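PDB 4BE3: alginate lyase, family PL7 from Zobellia galactanivorans, which cleaves alginate from the chain ends as an exolytic lyase of family PL7, probably acting on poly(beta-D-mannuronate). Local coordinates for residues T156-Y161 / I210-N215. Numbering follows the deposited sequence.
Sequences TAVWGY and IKFTKN
Apolar contacts dominate where Phe-212 meets Thr-156 and Val-158. Thr-156 and Phe-212 meet tip to tip: the methyl CG2 of Thr-156, anti to the backbone N, is the branch that touches the ring, 3.3 Å from CE1 of Phe-212. CG2 of Val-158 lies 4.0 Å from CE2 of Phe-212, and both methyls come from the same side of the ring plane. Val-158 and Ile-210 pass alongside one another, running in opposite directions, with CG1 of Val-158 3.8 Å from CG1 of Ile-210. CG1 of Val-158 also lies 3.6 Å above the plane of the Trp-159 indole, over its centre, a CH-pi arrangement within its own segment. Ile-210 reaches the indole as well: its CG1, anti to the carbonyl carbon (chi1 -50°), lies 3.6 Å from NE1 of Trp-159. Trp-138 of strand 133-141 meets the Phe-212 ring edge-to-face. An alanine in place of Phe-212 would probably open a gap beside the Thr-156 and Val-158 methyls and leave Trp-138 without its aromatic partner.

Among polar groups, the carbonyl O of Ala-157 approaches CZ of Phe-212 at 3.5 Å. Val-158 and Trp-159 form a classic beta bulge opposite Val-136.

Side-chain packing thus joins the edge strand 210-215 to strand 153-157 and the bulged corner that follows it, bringing together the two sheets of the beta-jelly-roll fold. With no hydrogen bond between the segments, the junction rests on van der Waals and ring contacts, while the indole N-H is satisfied by Lys-208 O, just ahead of strand 210-215.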
# COMPACT_ATOMS: atom_id res chain seq x y z
N THR A 156 16.31 -17.18 13.90
CA THR A 156 17.38 -17.45 12.94
C THR A 156 18.50 -16.48 13.18
O THR A 156 18.29 -15.21 13.14
CB THR A 156 16.87 -17.24 11.51
OG1 THR A 156 15.91 -18.28 11.22
CG2 THR A 156 18.01 -17.41 10.46
N ALA A 157 19.72 -16.94 13.45
CA ALA A 157 20.82 -16.05 13.69
C ALA A 157 21.34 -15.25 12.50
O ALA A 157 21.30 -15.80 11.33
CB ALA A 157 22.00 -16.86 14.23
N VAL A 158 21.65 -13.98 12.72
CA VAL A 158 22.33 -13.21 11.66
C VAL A 158 23.83 -13.16 11.98
O VAL A 158 24.68 -13.76 11.19
CB VAL A 158 21.75 -11.71 11.59
CG1 VAL A 158 22.49 -10.99 10.46
CG2 VAL A 158 20.25 -11.91 11.27
N TRP A 159 24.21 -12.47 13.04
CA TRP A 159 25.66 -12.45 13.51
C TRP A 159 25.52 -12.87 14.96
O TRP A 159 24.74 -12.31 15.75
CB TRP A 159 26.19 -11.05 13.53
CG TRP A 159 26.21 -10.50 12.09
CD1 TRP A 159 26.95 -10.97 11.01
CD2 TRP A 159 25.52 -9.34 11.66
NE1 TRP A 159 26.72 -10.15 9.87
CE2 TRP A 159 25.86 -9.13 10.24
CE3 TRP A 159 24.62 -8.45 12.32
CZ2 TRP A 159 25.30 -8.11 9.48
CZ3 TRP A 159 24.08 -7.36 11.53
CH2 TRP A 159 24.42 -7.21 10.13
N GLY A 160 26.21 -13.98 15.34
CA GLY A 160 26.11 -14.34 16.75
C GLY A 160 25.14 -15.50 16.93
O GLY A 160 24.98 -16.35 16.01
N TYR A 161 24.42 -15.43 18.02
CA TYR A 161 23.52 -16.52 18.37
C TYR A 161 22.06 -16.20 17.94
O TYR A 161 21.73 -15.05 17.60
CB TYR A 161 23.39 -16.59 19.87
CG TYR A 161 24.75 -16.95 20.53
CD1 TYR A 161 25.60 -17.91 19.95
CD2 TYR A 161 25.12 -16.28 21.69
CE1 TYR A 161 26.89 -18.24 20.57
CE2 TYR A 161 26.34 -16.66 22.36
CZ TYR A 161 27.13 -17.66 21.75
OH TYR A 161 28.36 -18.02 22.39
N ILE A 210 24.42 -10.76 5.18
CA ILE A 210 23.73 -12.01 5.30
C ILE A 210 22.30 -11.83 4.75
O ILE A 210 21.67 -10.80 5.10
CB ILE A 210 23.48 -12.37 6.76
CG1 ILE A 210 24.75 -12.26 7.67
CG2 ILE A 210 22.91 -13.80 6.84
CD1 ILE A 210 25.76 -13.22 7.25
N LYS A 211 21.86 -12.74 3.90
CA LYS A 211 20.51 -12.56 3.26
C LYS A 211 19.63 -13.73 3.60
O LYS A 211 20.17 -14.90 3.73
CB LYS A 211 20.74 -12.56 1.74
CG LYS A 211 21.38 -11.20 1.27
CD LYS A 211 21.44 -11.16 -0.27
CE LYS A 211 22.29 -9.90 -0.55
NZ LYS A 211 22.48 -9.59 -1.99
N PHE A 212 18.30 -13.56 3.61
CA PHE A 212 17.39 -14.68 3.87
C PHE A 212 16.17 -14.49 2.92
O PHE A 212 15.82 -13.34 2.63
CB PHE A 212 16.80 -14.65 5.29
CG PHE A 212 17.88 -14.78 6.34
CD1 PHE A 212 18.31 -16.03 6.75
CD2 PHE A 212 18.51 -13.65 6.82
CE1 PHE A 212 19.37 -16.14 7.71
CE2 PHE A 212 19.60 -13.74 7.79
CZ PHE A 212 19.97 -15.05 8.22
N THR A 213 15.48 -15.57 2.65
CA THR A 213 14.19 -15.49 1.84
C THR A 213 13.19 -16.22 2.61
O THR A 213 13.40 -17.42 3.00
CB THR A 213 14.38 -16.12 0.46
OG1 THR A 213 15.39 -15.41 -0.21
CG2 THR A 213 13.06 -16.12 -0.35
N LYS A 214 12.03 -15.65 2.87
CA LYS A 214 10.96 -16.40 3.59
C LYS A 214 9.61 -16.09 2.90
O LYS A 214 9.20 -14.92 2.86
CB LYS A 214 10.94 -15.90 5.04
CG LYS A 214 9.80 -16.47 5.91
CD LYS A 214 9.93 -17.95 6.17
CE LYS A 214 8.76 -18.51 7.04
NZ LYS A 214 8.84 -20.03 7.15
N ASN A 215 8.93 -17.14 2.38
CA ASN A 215 7.66 -16.91 1.70
C ASN A 215 6.60 -16.66 2.75
O ASN A 215 6.40 -17.48 3.64
CB ASN A 215 7.37 -18.19 0.96
CG ASN A 215 6.18 -18.03 0.05
OD1 ASN A 215 5.23 -17.33 0.34
ND2 ASN A 215 6.23 -18.73 -1.07